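Local atomic coordinates of hypothetical protein (Pseudomonas syringae pv. tomato, PDB entry 2OT9), a protein that is of unknown function but belongs to the YaeQ family of the PDDEXK clan and holds a meso-tartaric acid molecule in a pocket. Residues Asp90-Cys95 / Thr102-Tyr107; Pro119-Lys122 / Asn126-Ile129; Val112-Val117 / Gln173-Glu178; Ala68-Glu71 / Arg77-His80; Thr41-Ala46 / Ile82-Pro87. One frame throughout, in Å; residues are numbered along the deposited sequence.

Contact 1 (Asp90-Cys95 / Thr102-Tyr107)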
# COMPACT_ATOMS: atom_id res chain seq x y z
N ASP A 90 -2.13 12.82 13.71
CA ASP A 90 -1.37 14.03 13.38
C ASP A 90 -0.72 13.89 12.00
O ASP A 90 -0.81 14.79 11.16
CB ASP A 90 -0.34 14.37 14.46
CG ASP A 90 -0.98 14.85 15.76
OD1 ASP A 90 -1.70 15.86 15.73
OD2 ASP A 90 -0.73 14.24 16.82
N ARG A 91 -0.10 12.74 11.74
CA ARG A 91 0.61 12.51 10.47
C ARG A 91 -0.37 12.50 9.31
O ARG A 91 -0.13 13.13 8.27
CB ARG A 91 1.42 11.20 10.50
CG ARG A 91 2.18 10.97 9.17
CD ARG A 91 3.20 9.84 9.18
NE ARG A 91 3.77 9.69 7.82
CZ ARG A 91 4.80 10.38 7.34
NH1 ARG A 91 5.43 11.29 8.09
NH2 ARG A 91 5.22 10.15 6.09
N LEU A 92 -1.48 11.80 9.49
CA LEU A 92 -2.55 11.79 8.49
C LEU A 92 -3.09 13.19 8.24
O LEU A 92 -3.34 13.55 7.09
CB LEU A 92 -3.69 10.86 8.91
CG LEU A 92 -3.31 9.38 8.83
CD1 LEU A 92 -4.42 8.52 9.40
CD2 LEU A 92 -2.98 8.93 7.40
N THR A 93 -3.24 13.99 9.30
CA THR A 93 -3.74 15.36 9.13
C THR A 93 -2.80 16.19 8.27
O THR A 93 -3.24 16.81 7.29
CB THR A 93 -3.96 16.07 10.49
OG1 THR A 93 -4.90 15.32 11.26
CG2 THR A 93 -4.48 17.51 10.29
N TRP A 94 -1.52 16.18 8.62
CA TRP A 94 -0.55 17.01 7.92
C TRP A 94 -0.20 16.54 6.52
O TRP A 94 -0.05 17.36 5.62
CB TRP A 94 0.70 17.22 8.77
CG TRP A 94 0.42 18.17 9.92
CD1 TRP A 94 -0.34 19.31 9.88
CD2 TRP A 94 0.92 18.06 11.25
NE1 TRP A 94 -0.34 19.93 11.13
CE2 TRP A 94 0.41 19.16 11.99
CE3 TRP A 94 1.72 17.12 11.91
CZ2 TRP A 94 0.70 19.35 13.34
CZ3 TRP A 94 2.00 17.32 13.25
CH2 TRP A 94 1.49 18.41 13.95
N CYS A 95 -0.08 15.23 6.33
CA CYS A 95 0.15 14.69 5.00
C CYS A 95 -1.03 14.98 4.07
O CYS A 95 -0.82 15.38 2.93
CB CYS A 95 0.48 13.20 5.03
SG CYS A 95 2.08 12.84 5.84
N THR A 102 -5.57 11.00 0.06
CA THR A 102 -4.72 10.29 1.00
C THR A 102 -5.30 8.90 1.20
O THR A 102 -6.50 8.75 1.44
CB THR A 102 -4.70 11.00 2.36
OG1 THR A 102 -4.28 12.34 2.18
CG2 THR A 102 -3.73 10.33 3.34
N SER A 103 -4.45 7.87 1.13
CA SER A 103 -4.91 6.53 1.42
C SER A 103 -4.00 5.87 2.43
O SER A 103 -2.81 6.14 2.47
CB SER A 103 -5.01 5.65 0.15
OG SER A 103 -5.97 6.21 -0.74
N LEU A 104 -4.57 4.98 3.21
CA LEU A 104 -3.76 4.18 4.12
C LEU A 104 -4.20 2.73 4.02
O LEU A 104 -5.40 2.43 4.16
CB LEU A 104 -3.93 4.68 5.56
CG LEU A 104 -3.44 3.74 6.67
CD1 LEU A 104 -1.90 3.54 6.62
CD2 LEU A 104 -3.87 4.27 8.03
N LEU A 105 -3.23 1.83 3.78
CA LEU A 105 -3.46 0.41 3.98
C LEU A 105 -2.90 0.02 5.34
O LEU A 105 -1.68 -0.17 5.49
CB LEU A 105 -2.79 -0.46 2.89
CG LEU A 105 -3.46 -0.60 1.54
CD1 LEU A 105 -2.78 -1.70 0.74
CD2 LEU A 105 -4.97 -0.92 1.73
N ALA A 106 -3.79 -0.12 6.31
CA ALA A 106 -3.41 -0.40 7.67
C ALA A 106 -3.21 -1.92 7.83
O ALA A 106 -3.81 -2.69 7.09
CB ALA A 106 -4.49 0.11 8.62
N TYR A 107 -2.35 -2.33 8.76
CA TYR A 107 -2.20 -3.76 9.07
C TYR A 107 -1.74 -3.90 10.50
O TYR A 107 -1.38 -2.91 11.15
CB TYR A 107 -1.26 -4.47 8.08
CG TYR A 107 0.21 -4.15 8.28
CD1 TYR A 107 1.03 -5.00 9.05
CD2 TYR A 107 0.77 -3.02 7.69
CE1 TYR A 107 2.37 -4.70 9.25
CE2 TYR A 107 2.14 -2.70 7.89
CZ TYR A 107 2.92 -3.55 8.67
OH TYR A 107 4.25 -3.25 8.89
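Helix 89-96 lies over strand 101-106, and Leu92 on the helix meets Thr102 and Leu104 on the strand. The helix turn is regular, with Trp94 N bonded to Asp90 O at 3.0 Å and Cys95 N to Arg91 O at 2.9 Å. The strand keeps its own backbone bonds for its sheet neighbours, so the two segments join through side chains alone. The CA atoms of Leu92 and Thr102 stand 7.9 Å apart.

The two methyls of Leu92 split the work. CD2 comes to 4.4 Å from CG2 of Thr102, and CD1 to 4.5 Å from CD2 of Leu104. Leu92 holds CG opposite its carbonyl carbon (chi1 -70°), and the chain then runs on extended, which brings the fork down to the strand. On Thr102 it is the methyl CG2 that meets Leu92. Thr102 and Leu104 both direct CB at the helix, while Ser103 between them points away.

Arg91 and Cys95 sit side by side one turn apart on the helix. Cys95 SG lies 3.9 Å above the centre of one face of the Arg91 guanidinium. The NH2 of that arginine forms a salt bridge with Glu83 OE2 on strand 78-84, and Arg91 also belongs to the tartrate pocket. Strand 78-84, this helix and strand 101-106 form a beta-alpha-beta crossover.

All three touching residues are buried and the surface between them is apolar. The methyl distances are loose van der Waals ones, so this contact adds apolar packing without directed bonds between the two segments.

Contact 2 (Pro119-Lys122 / Asn126-Ile129)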
# COMPACT_ATOMS: atom_id res chain seq x y z
N PRO A 119 -11.80 8.60 15.28
CA PRO A 119 -12.57 9.75 15.74
C PRO A 119 -11.88 11.10 15.47
O PRO A 119 -12.57 12.12 15.45
CB PRO A 119 -12.66 9.54 17.26
CG PRO A 119 -12.42 8.09 17.47
CD PRO A 119 -11.38 7.76 16.42
N ALA A 120 -10.56 11.08 15.27
CA ALA A 120 -9.77 12.31 15.18
C ALA A 120 -9.59 12.86 13.75
O ALA A 120 -9.06 13.96 13.57
CB ALA A 120 -8.39 12.10 15.83
N ILE A 121 -10.01 12.07 12.76
CA ILE A 121 -9.79 12.41 11.36
C ILE A 121 -11.08 12.71 10.60
O ILE A 121 -11.08 12.75 9.37
CB ILE A 121 -9.00 11.32 10.63
CG1 ILE A 121 -9.77 9.99 10.63
CG2 ILE A 121 -7.60 11.15 11.24
CD1 ILE A 121 -9.13 8.95 9.78
N LYS A 122 -12.17 12.94 11.34
CA LYS A 122 -13.48 13.24 10.75
C LYS A 122 -13.47 14.39 9.76
O LYS A 122 -14.10 14.32 8.71
CB LYS A 122 -14.50 13.56 11.85
CG LYS A 122 -14.79 12.41 12.79
CD LYS A 122 -15.21 11.18 12.02
CE LYS A 122 -16.26 10.39 12.77
NZ LYS A 122 -16.83 9.32 11.86
N ASN A 126 -10.80 13.75 2.01
CA ASN A 126 -10.44 12.60 1.18
C ASN A 126 -9.34 11.71 1.77
O ASN A 126 -8.30 11.45 1.14
CB ASN A 126 -10.05 13.04 -0.25
CG ASN A 126 -10.20 11.92 -1.29
OD1 ASN A 126 -10.77 10.86 -1.01
ND2 ASN A 126 -9.72 12.17 -2.50
N VAL A 127 -9.57 11.25 2.99
CA VAL A 127 -8.70 10.25 3.60
C VAL A 127 -9.43 8.91 3.56
O VAL A 127 -10.60 8.82 3.93
CB VAL A 127 -8.26 10.64 5.04
CG1 VAL A 127 -7.44 9.51 5.69
CG2 VAL A 127 -7.48 11.95 5.03
N ASN A 128 -8.72 7.88 3.11
CA ASN A 128 -9.32 6.58 2.83
C ASN A 128 -8.47 5.53 3.49
O ASN A 128 -7.25 5.52 3.29
CB ASN A 128 -9.37 6.35 1.30
CG ASN A 128 -10.10 7.45 0.57
OD1 ASN A 128 -11.32 7.39 0.43
ND2 ASN A 128 -9.37 8.46 0.09
N ILE A 129 -9.09 4.67 4.28
CA ILE A 129 -8.34 3.72 5.11
C ILE A 129 -8.97 2.34 5.01
O ILE A 129 -10.17 2.17 5.29
CB ILE A 129 -8.33 4.13 6.63
CG1 ILE A 129 -7.76 5.54 6.83
CG2 ILE A 129 -7.54 3.09 7.48
CD1 ILE A 129 -7.87 6.06 8.25
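The flat groups beside the meeting of Ile121 with Val127 and Ile129 are the carboxamides of Asn126 and Asn128. The Asn128 CB points away from Ile121. Its ND2 gives a nearly straight bond to Asn126 OD1, 3.0 Å long with an angle of 167° at the hydrogen. The acceptor lies close to the Asn128 amide plane. Seen from Asn126, the donor stands above the carbonyl plane, tilted 56° out of it. The N-H thus lies near its own amide plane but comes to the Asn126 oxygen from above.

The contact closes a beta-alpha-beta crossover. The chain leaves strand 101-106, passes through helix 111-117, and the loop after that helix leans back on strand 127-131, which runs parallel to the first strand.

Both amides have further partners. Asn128 ND2 also bonds to Thr102 O, and Asn128 OD1 accepts from Glu178 N. Asn126 ND2 bonds to Glu100 O. These bonds fix the rotation of the Asn128 amide. They tie strand 127-131 to strand 101-106 on one side and to the chain after strand 166-174 on the other.

The contact between the two segments is apolar. The CA atoms of Ile121 and Val127 are 8.1 Å apart, and side chains fill the distance. Ile121 places CG1 between its backbone N and carbonyl carbon (chi1 62°), and CD1 then reaches to the strand. Ala89 at the start of helix 89-96 also touches Ile121. Val127 is the looser partner, with CG1 at 4.5 Å from Ile121 CD1. Ile121 and Ile129 reach toward each other tip to tip, and their CD1 atoms are in close contact at 3.5 Å.

Contact 3 (Val112-Val117 / Gln173-Glu178)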
# COMPACT_ATOMS: atom_id res chain seq x y z
N VAL A 112 -6.60 -0.82 19.37
CA VAL A 112 -6.20 0.39 20.07
C VAL A 112 -6.04 1.58 19.09
O VAL A 112 -6.55 2.67 19.33
CB VAL A 112 -4.92 0.16 20.92
CG1 VAL A 112 -4.40 1.48 21.50
CG2 VAL A 112 -5.20 -0.83 22.05
N TRP A 113 -5.36 1.33 17.98
CA TRP A 113 -5.12 2.34 16.94
C TRP A 113 -6.42 2.97 16.39
O TRP A 113 -6.54 4.20 16.35
CB TRP A 113 -4.31 1.70 15.80
CG TRP A 113 -4.02 2.64 14.67
CD1 TRP A 113 -2.97 3.49 14.57
CD2 TRP A 113 -4.81 2.82 13.49
NE1 TRP A 113 -3.04 4.18 13.38
CE2 TRP A 113 -4.16 3.80 12.71
CE3 TRP A 113 -6.00 2.25 13.01
CZ2 TRP A 113 -4.67 4.22 11.48
CZ3 TRP A 113 -6.50 2.66 11.78
CH2 TRP A 113 -5.83 3.64 11.03
N GLU A 114 -7.37 2.13 15.97
CA GLU A 114 -8.61 2.65 15.34
C GLU A 114 -9.36 3.57 16.31
O GLU A 114 -9.92 4.59 15.92
CB GLU A 114 -9.50 1.50 14.86
CG GLU A 114 -10.17 0.71 15.98
CD GLU A 114 -10.70 -0.64 15.56
OE1 GLU A 114 -10.62 -1.02 14.36
OE2 GLU A 114 -11.20 -1.34 16.47
N GLY A 115 -9.34 3.22 17.59
CA GLY A 115 -10.02 3.96 18.63
C GLY A 115 -9.48 5.35 18.82
O GLY A 115 -10.24 6.28 19.13
N LYS A 116 -8.17 5.51 18.66
CA LYS A 116 -7.52 6.81 18.72
C LYS A 116 -7.63 7.61 17.42
O LYS A 116 -7.92 8.80 17.45
CB LYS A 116 -6.03 6.67 19.12
CG LYS A 116 -5.83 6.39 20.61
CD LYS A 116 -4.38 6.53 21.01
CE LYS A 116 -4.10 5.78 22.32
NZ LYS A 116 -5.16 5.97 23.35
N VAL A 117 -7.41 6.96 16.29
CA VAL A 117 -7.27 7.67 15.02
C VAL A 117 -8.60 8.00 14.33
O VAL A 117 -8.80 9.11 13.87
CB VAL A 117 -6.32 6.90 14.08
CG1 VAL A 117 -6.24 7.55 12.71
CG2 VAL A 117 -4.94 6.81 14.71
N GLN A 173 -10.72 -4.62 4.53
CA GLN A 173 -11.79 -4.08 5.37
C GLN A 173 -11.71 -2.56 5.31
O GLN A 173 -10.74 -1.99 5.78
CB GLN A 173 -11.65 -4.54 6.83
CG GLN A 173 -12.75 -3.95 7.75
CD GLN A 173 -12.59 -4.31 9.22
OE1 GLN A 173 -11.54 -4.10 9.82
NE2 GLN A 173 -13.65 -4.84 9.82
N TRP A 174 -12.73 -1.92 4.76
CA TRP A 174 -12.75 -0.45 4.69
C TRP A 174 -13.17 0.18 6.01
O TRP A 174 -14.26 -0.10 6.52
CB TRP A 174 -13.65 0.03 3.51
CG TRP A 174 -12.95 -0.23 2.23
CD1 TRP A 174 -13.07 -1.35 1.45
CD2 TRP A 174 -11.95 0.59 1.63
NE1 TRP A 174 -12.21 -1.26 0.37
CE2 TRP A 174 -11.52 -0.08 0.46
CE3 TRP A 174 -11.39 1.84 1.95
CZ2 TRP A 174 -10.55 0.46 -0.39
CZ3 TRP A 174 -10.41 2.36 1.11
CH2 TRP A 174 -10.01 1.68 -0.05
N LEU A 175 -12.29 1.01 6.58
CA LEU A 175 -12.60 1.75 7.80
C LEU A 175 -13.23 3.12 7.50
O LEU A 175 -14.17 3.55 8.17
CB LEU A 175 -11.35 1.92 8.68
CG LEU A 175 -10.92 0.70 9.50
CD1 LEU A 175 -10.39 -0.39 8.64
CD2 LEU A 175 -9.88 1.08 10.59
N THR A 176 -12.71 3.80 6.48
CA THR A 176 -13.25 5.08 6.04
C THR A 176 -12.96 5.27 4.55
O THR A 176 -11.95 4.77 4.04
CB THR A 176 -12.68 6.28 6.87
OG1 THR A 176 -13.46 7.45 6.62
CG2 THR A 176 -11.23 6.56 6.49
N GLY A 177 -13.85 5.96 3.85
CA GLY A 177 -13.61 6.30 2.45
C GLY A 177 -13.67 5.07 1.57
O GLY A 177 -14.39 4.12 1.87
N GLU A 178 -12.91 5.09 0.47
CA GLU A 178 -13.07 4.09 -0.59
C GLU A 178 -11.85 4.07 -1.50
O GLU A 178 -10.97 4.94 -1.42
CB GLU A 178 -14.33 4.41 -1.43
CG GLU A 178 -14.28 5.76 -2.15
CD GLU A 178 -15.51 6.05 -3.01
OE1 GLU A 178 -15.50 7.08 -3.71
OE2 GLU A 178 -16.48 5.25 -3.01
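Leu175 pushes one methyl at the edge of the Trp113 indole. Its CD2 lies near the ring plane, 3.9 Å from CZ3, so the methyl meets the rim of the six-membered ring and not a face. The two side chains cross obliquely. Trp113 carries CG anti to its backbone N (chi1 179°), which swings the indole off the helix and across to the strand end. Leu175 has CG opposite its carbonyl carbon and sends CD2 to the helix.

The same CD2 also approaches CB of Glu114, at 4.3 Å. The methyl touches both the indole rim and the base of the next side chain. Glu114 OE1 also forms a salt bridge with Arg111.

One face of the indole is covered from within the helix. Val117 CG2 sits 3.5 Å above the plane, offset toward the rim. The buried NE1 is satisfied by Pro87 O. That bond and the valine together probably help to fix the turn of the ring that Leu175 meets. The indole also touches the side chain of Ile129 on strand 127-131, so it packs on two adjacent strands of the sheet. Leu175 has further apolar neighbours in Ile118 and Ala131.

The chain turns a corner at Leu175. Leu175 and Thr176 both face Ile129, which is a classic beta bulge. The contact is a small piece of helix-on-sheet packing: helix 111-117 covers the bulged end of strand 166-174 in the mixed sheet.

Contact 4 (Ala68-Glu71 / Arg77-His80)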
# COMPACT_ATOMS: atom_id res chain seq x y z
N ALA A 68 4.92 5.90 1.92
CA ALA A 68 5.22 4.58 1.40
C ALA A 68 5.12 4.57 -0.12
O ALA A 68 5.98 4.02 -0.81
CB ALA A 68 4.27 3.57 2.02
N LEU A 69 4.07 5.22 -0.65
CA LEU A 69 3.93 5.40 -2.09
C LEU A 69 3.29 6.76 -2.41
O LEU A 69 2.52 7.31 -1.60
CB LEU A 69 3.07 4.30 -2.72
CG LEU A 69 3.33 2.80 -2.49
CD1 LEU A 69 2.68 2.32 -1.19
CD2 LEU A 69 2.76 2.00 -3.67
N TRP A 70 3.60 7.30 -3.58
CA TRP A 70 2.93 8.51 -4.03
C TRP A 70 2.84 8.63 -5.53
O TRP A 70 3.70 8.15 -6.27
CB TRP A 70 3.50 9.80 -3.42
CG TRP A 70 4.98 9.97 -3.46
CD1 TRP A 70 5.90 9.17 -4.09
CD2 TRP A 70 5.74 11.04 -2.86
NE1 TRP A 70 7.17 9.66 -3.90
CE2 TRP A 70 7.10 10.80 -3.14
CE3 TRP A 70 5.40 12.16 -2.09
CZ2 TRP A 70 8.12 11.65 -2.70
CZ3 TRP A 70 6.42 13.01 -1.65
CH2 TRP A 70 7.76 12.75 -1.95
N GLU A 71 1.75 9.25 -5.98
CA GLU A 71 1.57 9.59 -7.37
C GLU A 71 1.69 11.10 -7.46
O GLU A 71 0.98 11.83 -6.77
CB GLU A 71 0.18 9.13 -7.83
CG GLU A 71 -0.14 9.37 -9.30
CD GLU A 71 -1.61 9.14 -9.62
OE1 GLU A 71 -2.31 8.43 -8.86
OE2 GLU A 71 -2.08 9.67 -10.64
N ARG A 77 3.63 17.76 -8.08
CA ARG A 77 2.66 17.93 -6.99
C ARG A 77 1.91 16.64 -6.72
O ARG A 77 1.67 15.85 -7.63
CB ARG A 77 1.70 19.08 -7.29
CG ARG A 77 2.41 20.40 -7.47
CD ARG A 77 1.50 21.39 -8.17
NE ARG A 77 0.44 21.83 -7.28
CZ ARG A 77 -0.55 22.65 -7.63
NH1 ARG A 77 -0.64 23.09 -8.87
NH2 ARG A 77 -1.46 23.01 -6.73
N VAL A 78 1.54 16.42 -5.46
CA VAL A 78 1.04 15.11 -5.07
C VAL A 78 -0.43 14.95 -5.43
O VAL A 78 -1.26 15.74 -5.01
CB VAL A 78 1.28 14.83 -3.57
CG1 VAL A 78 0.89 13.39 -3.22
CG2 VAL A 78 2.75 15.11 -3.19
N LEU A 79 -0.73 13.93 -6.23
CA LEU A 79 -2.10 13.53 -6.53
C LEU A 79 -2.61 12.52 -5.49
O LEU A 79 -3.79 12.53 -5.11
CB LEU A 79 -2.17 12.90 -7.94
CG LEU A 79 -1.74 13.82 -9.11
CD1 LEU A 79 -1.89 13.16 -10.46
CD2 LEU A 79 -2.52 15.10 -9.09
N HIS A 80 -1.72 11.66 -5.02
CA HIS A 80 -2.12 10.56 -4.15
C HIS A 80 -0.99 10.26 -3.19
O HIS A 80 0.14 10.02 -3.62
CB HIS A 80 -2.49 9.31 -5.00
CG HIS A 80 -3.25 8.24 -4.27
ND1 HIS A 80 -3.82 8.41 -3.03
CD2 HIS A 80 -3.58 6.98 -4.66
CE1 HIS A 80 -4.44 7.30 -2.67
NE2 HIS A 80 -4.31 6.42 -3.64
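Glu71 O takes two backbone N-H groups at once. Leu79 N gives the shorter bond, 2.8 Å, and His80 N the longer one to the same oxygen, 3.2 Å. The His80 donor lies in the carbonyl plane on a lone pair, whereas the Leu79 donor is tilted from that plane. In return, Glu71 N bonds to His80 O at 3.0 Å, with an angle of 161° at the hydrogen. Glu71 and His80 are an antiparallel hydrogen-bonded pair.

Just before this pair, CA of Trp70 makes a CA-H...O contact with His80 O, 3.2 Å long. That carbonyl oxygen thus meets both an N-H and a C-H from segment 68-71.

Leu79 and His80 both face Glu71, a classic beta bulge in the hairpin of strands 69-72 and 78-84. The chain turns a corner at Leu79.

The Glu71 and His80 side chains leave the same face of the sheet, with their CB atoms 3.9 Å apart. They cross at a slant, with Glu71 OE1 still near His80 CB, and the carboxylate and imidazole planes stand 75° apart. The Glu71 chain is extended and its OE2 passes CD1 of Leu79 at 3.5 Å, a carboxylate oxygen against a methyl. The imidazole turns elsewhere: it meets Trp50 edge-to-face, and its ND1 has a weak hydrogen bond with Arg101 O.

Trp70 crosses Val78 at about a right angle. Its CG lies between the backbone N and the carbonyl carbon (chi1 48°), and CE3 comes to 4.1 Å from Val78 CG2. Lys72 makes a cation-pi contact with the same indole.

Contact 5 (Thr41-Ala46 / Ile82-Pro87). With SRT (S,R meso-tartaric acid), chain C.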
# COMPACT_ATOMS: atom_id res chain seq x y z
N THR A 41 5.24 -6.12 1.78
CA THR A 41 4.12 -6.76 1.09
C THR A 41 2.88 -5.88 1.04
O THR A 41 2.20 -5.82 0.01
CB THR A 41 3.83 -8.13 1.72
OG1 THR A 41 5.01 -8.95 1.58
CG2 THR A 41 2.63 -8.80 1.05
N VAL A 42 2.59 -5.17 2.13
CA VAL A 42 1.49 -4.21 2.11
C VAL A 42 1.75 -3.09 1.08
O VAL A 42 0.84 -2.70 0.34
CB VAL A 42 1.19 -3.63 3.51
CG1 VAL A 42 -0.02 -2.69 3.45
CG2 VAL A 42 0.86 -4.78 4.50
N ARG A 43 2.99 -2.59 1.01
CA ARG A 43 3.34 -1.61 -0.04
C ARG A 43 3.11 -2.16 -1.46
O ARG A 43 2.66 -1.43 -2.35
CB ARG A 43 4.79 -1.16 0.10
CG ARG A 43 5.03 -0.29 1.33
CD ARG A 43 6.15 0.72 1.07
NE ARG A 43 7.45 0.08 0.88
CZ ARG A 43 8.53 0.69 0.39
NH1 ARG A 43 9.67 0.01 0.27
NH2 ARG A 43 8.46 1.97 0.02
N LEU A 44 3.45 -3.44 -1.68
CA LEU A 44 3.23 -4.07 -3.00
C LEU A 44 1.74 -4.21 -3.33
O LEU A 44 1.33 -4.01 -4.49
CB LEU A 44 3.90 -5.46 -3.08
CG LEU A 44 5.39 -5.56 -2.78
CD1 LEU A 44 5.87 -7.01 -2.97
CD2 LEU A 44 6.20 -4.61 -3.61
N LEU A 45 0.93 -4.57 -2.34
CA LEU A 45 -0.52 -4.63 -2.54
C LEU A 45 -1.06 -3.24 -2.90
O LEU A 45 -1.88 -3.11 -3.79
CB LEU A 45 -1.23 -5.12 -1.27
CG LEU A 45 -1.12 -6.61 -0.96
CD1 LEU A 45 -1.67 -6.89 0.45
CD2 LEU A 45 -1.85 -7.43 -2.02
N ALA A 46 -0.60 -2.20 -2.19
CA ALA A 46 -1.03 -0.82 -2.47
C ALA A 46 -0.67 -0.41 -3.91
O ALA A 46 -1.44 0.25 -4.60
CB ALA A 46 -0.38 0.17 -1.46
N ILE A 82 0.08 7.71 -0.23
CA ILE A 82 -0.28 6.42 0.34
C ILE A 82 0.64 6.01 1.48
O ILE A 82 1.85 5.88 1.30
CB ILE A 82 -0.27 5.31 -0.73
CG1 ILE A 82 -1.06 5.77 -1.97
CG2 ILE A 82 -0.85 4.00 -0.17
CD1 ILE A 82 -1.11 4.78 -3.14
N GLU A 83 0.06 5.76 2.65
CA GLU A 83 0.83 5.18 3.75
C GLU A 83 0.44 3.73 4.00
O GLU A 83 -0.61 3.27 3.52
CB GLU A 83 0.61 5.98 5.04
CG GLU A 83 1.08 7.44 4.97
CD GLU A 83 2.62 7.60 4.92
OE1 GLU A 83 3.38 6.61 4.71
OE2 GLU A 83 3.06 8.75 5.06
N VAL A 84 1.28 3.02 4.74
CA VAL A 84 0.96 1.66 5.19
C VAL A 84 1.25 1.57 6.69
O VAL A 84 2.09 2.30 7.22
CB VAL A 84 1.72 0.55 4.39
CG1 VAL A 84 1.49 0.71 2.86
CG2 VAL A 84 3.20 0.55 4.71
N GLY A 85 0.55 0.67 7.37
CA GLY A 85 0.82 0.44 8.80
C GLY A 85 -0.12 1.24 9.69
O GLY A 85 -1.32 1.31 9.43
N GLN A 86 0.44 1.88 10.72
CA GLN A 86 -0.36 2.53 11.74
C GLN A 86 0.12 3.97 12.02
O GLN A 86 0.53 4.27 13.14
CB GLN A 86 -0.36 1.69 13.03
CG GLN A 86 -1.04 0.32 12.84
CD GLN A 86 -1.05 -0.54 14.09
OE1 GLN A 86 -0.89 -0.04 15.21
NE2 GLN A 86 -1.23 -1.84 13.91
N PRO A 87 0.07 4.86 11.00
CA PRO A 87 0.45 6.26 11.27
C PRO A 87 -0.56 6.90 12.21
O PRO A 87 -1.72 6.47 12.23
CB PRO A 87 0.38 6.92 9.89
CG PRO A 87 -0.59 6.07 9.11
CD PRO A 87 -0.38 4.66 9.61
O1 SRT C . 3.13 2.02 10.69
O11 SRT C . 3.94 3.46 12.11
C1 SRT C . 3.91 2.93 10.98
C2 SRT C . 4.83 3.39 9.88
O2 SRT C . 6.23 3.45 10.20
C3 SRT C . 4.30 4.72 9.41
O3 SRT C . 3.22 4.36 8.54
C4 SRT C . 5.36 5.55 8.71
O4 SRT C . 6.16 5.04 7.89
O41 SRT C . 5.40 6.77 8.99
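The tartrate pocket is built on the end of strand 78-84, where Val84 packs under Val42 and Arg43 of helix 37-49. The strand lies between strands 101-106 and 69-72 in the mixed sheet. The helix packs along it, roughly antiparallel at 149°, with the axes of the short segments 8.8 Å apart.

Val42 and Val84 slide past each other in opposite directions, with their CG1 atoms 3.8 Å apart. Arg43 uses only the aliphatic start of its chain here. Its CG touches Val84 CG2 at 3.9 Å, and the two side chains cross at about a right angle. The Arg43 chain then bends, and its NE forms a salt bridge with Glu35 while NH2 bonds to Gly58 O. The charge is therefore met away from the valine. One turn further along the helix, Ala46 CB rests 4.1 Å from Ile82 CG2.

All five residues that touch are buried. Val84 has two roles: its side chain meets the helix, and its backbone oxygen serves the ligand. Tartrate O3 donates to Val84 O at 2.7 Å, and Arg39 NH2 bonds to the ligand as well. Gly85, with a positive phi of 96°, has no side chain to block the acid, and its CA lies 3.4 Å from tartrate O1. Leu61, Pro87 and Arg91 are also among the pocket residues. The same O1 accepts the backbone N-H of Gln86 in an almost straight bond, 2.7 Å long with an angle of 172° at the hydrogen.

How the contacts relate
All five contacts reach one mixed sheet. Contact 5 is the most central, about 3 Å from the chain centre, and shares strand 78-84 with contact 4, which falls within its span of sequence. Contact 1 follows along the chain, its centre about 10 Å from that of contact 5. Strands 78-84 and 101-106 are neighbours. Contact 3 then spans contact 2, whose centre is about 8 Å from it, across the adjacent strands 127-131 and 166-174. Contacts 3 and 4 are the farthest apart, with centres about 21 Å apart. The series thus runs across neighbouring strands, and contacts 1 and 5 both contribute residues to the tartrate pocket.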